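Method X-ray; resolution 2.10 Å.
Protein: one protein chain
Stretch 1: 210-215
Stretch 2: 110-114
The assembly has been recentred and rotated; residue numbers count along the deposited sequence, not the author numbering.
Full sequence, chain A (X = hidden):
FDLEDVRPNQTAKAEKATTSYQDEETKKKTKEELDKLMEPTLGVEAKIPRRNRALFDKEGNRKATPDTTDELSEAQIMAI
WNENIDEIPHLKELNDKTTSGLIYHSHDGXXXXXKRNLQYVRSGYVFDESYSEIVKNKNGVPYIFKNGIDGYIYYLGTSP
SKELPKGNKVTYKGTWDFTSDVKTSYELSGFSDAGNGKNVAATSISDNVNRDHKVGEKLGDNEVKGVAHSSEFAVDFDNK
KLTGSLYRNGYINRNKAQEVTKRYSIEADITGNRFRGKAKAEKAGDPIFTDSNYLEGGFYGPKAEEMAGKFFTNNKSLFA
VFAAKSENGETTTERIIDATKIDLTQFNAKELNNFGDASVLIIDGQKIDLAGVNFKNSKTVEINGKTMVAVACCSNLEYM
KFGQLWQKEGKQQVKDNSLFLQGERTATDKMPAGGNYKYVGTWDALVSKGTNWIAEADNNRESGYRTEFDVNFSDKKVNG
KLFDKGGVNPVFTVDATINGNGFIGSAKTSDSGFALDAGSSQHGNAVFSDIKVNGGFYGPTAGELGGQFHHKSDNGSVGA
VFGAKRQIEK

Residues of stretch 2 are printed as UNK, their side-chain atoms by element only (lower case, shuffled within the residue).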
# COMPACT_ATOMS: atom_id res chain seq x y z
N ASN A 210 17.39 -13.76 -22.79
CA ASN A 210 16.56 -14.92 -23.10
C ASN A 210 15.08 -14.69 -22.76
O ASN A 210 14.72 -14.51 -21.59
CB ASN A 210 17.07 -16.16 -22.34
CG ASN A 210 16.12 -17.36 -22.45
OD1 ASN A 210 15.57 -17.65 -23.51
ND2 ASN A 210 15.92 -18.06 -21.33
N ARG A 211 14.22 -14.71 -23.77
CA ARG A 211 12.80 -14.49 -23.55
C ARG A 211 11.88 -15.70 -23.75
O ARG A 211 10.75 -15.71 -23.26
CB ARG A 211 12.31 -13.33 -24.42
CG ARG A 211 13.14 -12.08 -24.18
CD ARG A 211 12.49 -10.83 -24.69
NE ARG A 211 13.41 -9.70 -24.57
CZ ARG A 211 13.37 -8.80 -23.59
NH1 ARG A 211 12.45 -8.89 -22.63
NH2 ARG A 211 14.26 -7.82 -23.58
N ASP A 212 12.36 -16.73 -24.43
CA ASP A 212 11.45 -17.79 -24.83
C ASP A 212 11.87 -19.24 -24.53
O ASP A 212 11.24 -20.17 -25.00
CB ASP A 212 11.08 -17.64 -26.31
CG ASP A 212 12.27 -17.34 -27.17
OD1 ASP A 212 13.36 -17.87 -26.88
OD2 ASP A 212 12.10 -16.56 -28.14
N HIS A 213 12.93 -19.42 -23.76
CA HIS A 213 13.34 -20.77 -23.37
C HIS A 213 13.26 -20.91 -21.87
O HIS A 213 13.92 -20.16 -21.15
CB HIS A 213 14.76 -21.05 -23.84
CG HIS A 213 14.93 -20.98 -25.33
ND1 HIS A 213 14.30 -21.86 -26.19
CD2 HIS A 213 15.65 -20.14 -26.10
CE1 HIS A 213 14.62 -21.56 -27.43
NE2 HIS A 213 15.44 -20.52 -27.41
N LYS A 214 12.47 -21.87 -21.40
CA LYS A 214 12.24 -22.07 -19.97
C LYS A 214 13.50 -22.56 -19.27
O LYS A 214 14.33 -23.22 -19.88
CB LYS A 214 11.11 -23.09 -19.75
CG LYS A 214 9.87 -22.85 -20.59
CD LYS A 214 8.91 -24.03 -20.53
CE LYS A 214 8.08 -24.04 -19.25
NZ LYS A 214 6.82 -23.25 -19.40
N VAL A 215 13.64 -22.22 -17.99
CA VAL A 215 14.75 -22.74 -17.19
C VAL A 215 14.75 -24.26 -17.20
O VAL A 215 13.70 -24.91 -17.10
CB VAL A 215 14.67 -22.25 -15.74
CG1 VAL A 215 15.69 -22.99 -14.89
CG2 VAL A 215 14.92 -20.73 -15.68
N UNK A 110 2.44 -13.81 -23.73
CA UNK A 110 2.73 -14.21 -25.12
C UNK A 110 4.13 -14.77 -25.35
O UNK A 110 4.42 -15.28 -26.44
n UNK A 110 -1.08 -9.96 -27.93
c UNK A 110 2.44 -13.05 -26.08
c UNK A 110 -0.79 -11.15 -27.10
c UNK A 110 0.70 -11.51 -27.09
c UNK A 110 0.96 -12.70 -26.17
N UNK A 111 4.99 -14.66 -24.34
CA UNK A 111 6.32 -15.28 -24.35
C UNK A 111 6.63 -15.76 -22.94
O UNK A 111 6.00 -15.32 -21.98
o UNK A 111 8.36 -15.76 -27.00
c UNK A 111 7.53 -14.87 -27.20
c UNK A 111 7.40 -14.28 -24.77
n UNK A 111 6.79 -14.81 -28.30
c UNK A 111 7.31 -13.77 -26.18
N UNK A 112 7.60 -16.65 -22.81
CA UNK A 112 7.95 -17.14 -21.47
C UNK A 112 8.21 -16.01 -20.47
O UNK A 112 7.72 -16.05 -19.34
c UNK A 112 9.14 -18.08 -21.52
o UNK A 112 7.51 -20.02 -20.33
c UNK A 112 7.67 -20.12 -21.57
c UNK A 112 8.83 -19.39 -22.22
o UNK A 112 6.91 -20.79 -22.30
N UNK A 113 8.97 -15.01 -20.88
CA UNK A 113 9.28 -13.90 -19.97
C UNK A 113 8.08 -12.99 -19.64
O UNK A 113 8.16 -12.13 -18.76
c UNK A 113 10.44 -13.04 -20.51
c UNK A 113 10.05 -12.25 -21.75
o UNK A 113 10.57 -11.12 -21.93
o UNK A 113 9.25 -12.78 -22.57
N UNK A 114 6.97 -13.19 -20.33
CA UNK A 114 5.75 -12.43 -20.02
C UNK A 114 4.67 -13.30 -19.37
O UNK A 114 3.51 -12.90 -19.27
c UNK A 114 5.55 -10.57 -24.26
c UNK A 114 5.25 -11.68 -21.26
c UNK A 114 6.32 -10.78 -21.88
n UNK A 114 4.76 -9.74 -25.19
c UNK A 114 5.78 -9.84 -22.94

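Position 110 carries five side-chain atoms, four carbons in an unbranched row ending in a nitrogen. The chain is extended beyond its first torsion (chi1 -67°, the other three close to 180°), and its nearest approach to stretch 1 is 9.2 Å, so it makes no contact there. An unbranched four-carbon chain with a terminal amine is lysine, Lys110.

Position 111 has three carbons, the third bonded to one oxygen and one nitrogen: a terminal carboxamide two carbons beyond CA. Its CA-to-CB bond points toward stretch 1, CB lies 3.9 Å from Arg211 O, and the side-chain oxygen lies 3.4 Å from CB of Asp212, a van der Waals approach. The residue is glutamine, Gln111, and that oxygen is OE1.

Position 112 also has three carbons, but the third bears two oxygens, a carboxylate. The second carbon lies 3.8 Å from Asp212 O, and one oxygen lies 3.4 Å from Lys214 NZ. Two carbons before a carboxylate carbon make this glutamate, Glu112. The pair Lys214 NZ to Glu112 OE2 is a salt bridge, with a hydrogen bond that is weak at this length.

Position 113 has two carbons, the second carrying two oxygens, so the carboxylate is one carbon nearer the backbone. One oxygen stands 3.0 Å from Arg211 NH1. The residue is aspartate, Asp113, with chi1 at 69° (p); the Arg211 NH1 to Asp113 OD2 contact has an N-H...O angle of 158°, and OD2 sits at the edge of the guanidinium, near its plane, as suits a charged hydrogen bond.

Position 114 repeats the pattern of four carbons in a row and a nitrogen, but its side chain comes no nearer than 6.5 Å to stretch 1. It is lysine, Lys114; its backbone N donates to Gln111 O at 2.9 Å, closing the turn around the short 3-10 segment.

The contact is anchored at Arg211 from both backbone and side chain. Asp113 N donates to Arg211 O over 3.1 Å at 150°, while the side chains of the same two residues form the shorter salt bridge. Glu112 N is also 3.3 Å from Arg211 O, but its angle is too poor for a hydrogen bond. Within stretch 1, Asn210 OD1 accepts from His213 N at 3.2 Å and Asn210 ND2 donates to His213 O at 2.9 Å, tying together the turn that carries Arg211 and Asp212. The weaker Lys214 bridge adds a second charged link, and the two stretches together bury 332 Å².

Stretch 2 (110-114) KQEDK
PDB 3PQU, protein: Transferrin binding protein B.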